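Local coordinates for HIAXHD3 (Humicola insolens, PDB 3ZXK), which hydrolyses alpha-L-arabinofuranoside side chains, probably those of arabinoxylan, as an exo-acting family 43 glycoside hydrolase that has served as a scaffold for introducing endo-xylanase activity, at residues S27-S32 with Y48-W53. Numbering follows the deposited sequence.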
loop_
_atom_site.group_PDB
_atom_site.type_symbol
_atom_site.label_atom_id
_atom_site.label_comp_id
_atom_site.label_asym_id
_atom_site.label_seq_id
_atom_site.Cartn_x
_atom_site.Cartn_y
_atom_site.Cartn_z
ATOM N N SER A 27 17.538 -16.510 -0.476
ATOM C CA SER A 27 16.407 -17.161 0.179
ATOM C C SER A 27 15.195 -16.250 0.446
ATOM O O SER A 27 14.171 -16.694 0.964
ATOM C CB SER A 27 16.891 -17.788 1.494
ATOM O OG SER A 27 17.881 -18.741 1.199
ATOM N N VAL A 28 15.292 -14.981 0.065
ATOM C CA VAL A 28 14.288 -14.001 0.455
ATOM C C VAL A 28 13.576 -13.407 -0.753
ATOM O O VAL A 28 14.220 -13.030 -1.742
ATOM C CB VAL A 28 14.905 -12.836 1.286
ATOM C CG1 VAL A 28 13.793 -11.882 1.704
ATOM C CG2 VAL A 28 15.658 -13.376 2.495
ATOM N N PHE A 29 12.255 -13.323 -0.658
ATOM C CA PHE A 29 11.462 -12.628 -1.684
ATOM C C PHE A 29 11.104 -11.250 -1.158
ATOM O O PHE A 29 10.749 -11.083 0.021
ATOM C CB PHE A 29 10.154 -13.359 -1.961
ATOM C CG PHE A 29 10.325 -14.772 -2.422
ATOM C CD1 PHE A 29 10.501 -15.051 -3.792
ATOM C CD2 PHE A 29 10.271 -15.840 -1.524
ATOM C CE1 PHE A 29 10.642 -16.358 -4.249
ATOM C CE2 PHE A 29 10.416 -17.163 -1.988
ATOM C CZ PHE A 29 10.597 -17.415 -3.350
ATOM N N TYR A 30 11.143 -10.270 -2.045
ATOM C CA TYR A 30 10.777 -8.882 -1.744
ATOM C C TYR A 30 9.645 -8.429 -2.647
ATOM O O TYR A 30 9.568 -8.853 -3.788
ATOM C CB TYR A 30 11.985 -7.949 -1.891
ATOM C CG TYR A 30 13.020 -8.173 -0.818
ATOM C CD1 TYR A 30 12.815 -7.707 0.485
ATOM C CD2 TYR A 30 14.182 -8.886 -1.094
ATOM C CE1 TYR A 30 13.755 -7.934 1.471
ATOM C CE2 TYR A 30 15.134 -9.117 -0.115
ATOM C CZ TYR A 30 14.919 -8.622 1.143
ATOM O OH TYR A 30 15.822 -8.848 2.137
ATOM N N TYR A 31 8.781 -7.573 -2.122
ATOM C CA TYR A 31 7.530 -7.146 -2.795
ATOM C C TYR A 31 7.445 -5.663 -2.540
ATOM O O TYR A 31 7.533 -5.222 -1.385
ATOM C CB TYR A 31 6.398 -7.864 -2.066
ATOM C CG TYR A 31 4.951 -7.643 -2.451
ATOM C CD1 TYR A 31 4.373 -6.368 -2.485
ATOM C CD2 TYR A 31 4.132 -8.746 -2.677
ATOM C CE1 TYR A 31 3.015 -6.198 -2.757
ATOM C CE2 TYR A 31 2.788 -8.574 -2.963
ATOM C CZ TYR A 31 2.234 -7.323 -2.993
ATOM O OH TYR A 31 0.889 -7.270 -3.281
ATOM N N SER A 32 7.306 -4.895 -3.610
ATOM C CA SER A 32 7.180 -3.444 -3.552
ATOM C C SER A 32 5.801 -3.015 -4.051
ATOM O O SER A 32 5.351 -3.516 -5.076
ATOM C CB SER A 32 8.294 -2.823 -4.396
ATOM O OG SER A 32 8.170 -1.414 -4.495
ATOM N N TYR A 48 9.685 -15.598 2.916
ATOM C CA TYR A 48 10.566 -16.719 2.611
ATOM C C TYR A 48 9.886 -17.742 1.705
ATOM O O TYR A 48 10.540 -18.662 1.196
ATOM C CB TYR A 48 11.063 -17.390 3.893
ATOM C CG TYR A 48 11.951 -16.527 4.738
ATOM C CD1 TYR A 48 13.284 -16.316 4.391
ATOM C CD2 TYR A 48 11.460 -15.907 5.910
ATOM C CE1 TYR A 48 14.110 -15.528 5.197
ATOM C CE2 TYR A 48 12.281 -15.116 6.710
ATOM C CZ TYR A 48 13.598 -14.930 6.339
ATOM O OH TYR A 48 14.422 -14.155 7.124
ATOM N N ASP A 49 8.579 -17.566 1.479
ATOM C CA ASP A 49 7.794 -18.565 0.757
ATOM C C ASP A 49 6.757 -18.027 -0.228
ATOM O O ASP A 49 6.025 -18.823 -0.777
ATOM C CB ASP A 49 7.109 -19.518 1.765
ATOM C CG ASP A 49 6.174 -18.791 2.740
ATOM O OD1 ASP A 49 5.949 -17.567 2.580
ATOM O OD2 ASP A 49 5.691 -19.447 3.693
ATOM N N LEU A 50 6.756 -16.710 -0.479
ATOM C CA LEU A 50 5.744 -16.018 -1.307
ATOM C C LEU A 50 4.359 -15.987 -0.711
ATOM O O LEU A 50 3.430 -15.427 -1.314
ATOM C CB LEU A 50 5.679 -16.558 -2.748
ATOM C CG LEU A 50 6.865 -16.322 -3.665
ATOM C CD1 LEU A 50 6.694 -17.077 -4.971
ATOM C CD2 LEU A 50 7.017 -14.837 -3.934
ATOM N N VAL A 51 4.220 -16.509 0.502
ATOM C CA VAL A 51 2.901 -16.661 1.116
ATOM C C VAL A 51 2.732 -15.827 2.381
ATOM O O VAL A 51 1.731 -15.147 2.529
ATOM C CB VAL A 51 2.628 -18.144 1.395
ATOM C CG1 VAL A 51 1.359 -18.342 2.205
ATOM C CG2 VAL A 51 2.566 -18.905 0.079
ATOM N N HIS A 52 3.702 -15.879 3.290
ATOM C CA HIS A 52 3.618 -15.115 4.528
ATOM C C HIS A 52 4.527 -13.922 4.434
ATOM O O HIS A 52 5.757 -14.067 4.374
ATOM C CB HIS A 52 4.014 -16.011 5.690
ATOM C CG HIS A 52 3.168 -17.259 5.802
ATOM N ND1 HIS A 52 3.565 -18.460 5.331
ATOM C CD2 HIS A 52 1.896 -17.446 6.329
ATOM C CE1 HIS A 52 2.605 -19.380 5.572
ATOM N NE2 HIS A 52 1.584 -18.762 6.182
ATOM N N TRP A 53 3.924 -12.740 4.388
ATOM C CA TRP A 53 4.629 -11.487 4.112
ATOM C C TRP A 53 4.643 -10.626 5.345
ATOM O O TRP A 53 3.639 -10.581 6.083
ATOM C CB TRP A 53 3.929 -10.742 3.002
ATOM C CG TRP A 53 3.986 -11.453 1.696
ATOM C CD1 TRP A 53 3.061 -12.338 1.166
ATOM C CD2 TRP A 53 5.057 -11.367 0.714
ATOM N NE1 TRP A 53 3.452 -12.767 -0.075
ATOM C CE2 TRP A 53 4.664 -12.229 -0.403
ATOM C CE3 TRP A 53 6.256 -10.663 0.641
ATOM C CZ2 TRP A 53 5.464 -12.374 -1.534
ATOM C CZ3 TRP A 53 7.062 -10.838 -0.488
ATOM C CH2 TRP A 53 6.666 -11.662 -1.555
HETATM O O HOH W 1 13.129 -19.174 1.401
#
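F29 and Y31, on one side of strand 28-32, pack against L50 and W53 of segment 48-53. L50 lays its CG over the centre of the F29 ring, a CH-pi contact of 3.7 Å to the centroid and 5° off the ring normal, while its CD2 lies 3.5 Å from F29 CD1. With CG anti to its backbone N (chi1 178°), Y31 turns the CD2 edge of its ring to the face of the W53 six-membered ring in a T-shaped pair, planes at 68°. Y31 CB lies 3.4 Å from W53 CZ3; W53 CH2 fits between this CB and that of F29. Alongside, V28 CG2 touches Y48 CE1. No direct hydrogen bond crosses; instead one water donates to both S27 O (2.7 Å) and Y48 O (2.6 Å). Within segment 48-53, D49 OD1 accepts from V51 N, closing an Asx turn, and from H52 N, which makes it an Asx motif; OD2 accepts from H52 ND1 at 2.9 Å through its syn lone pair. The segment lies in the hairpin connection between strands 41-47 and 54-58 in a four-stranded antiparallel blade of the family 43 beta-propeller; strand 41-47 pairs with 28-32, and V253 of strand 250-254 also touches F29 and L50.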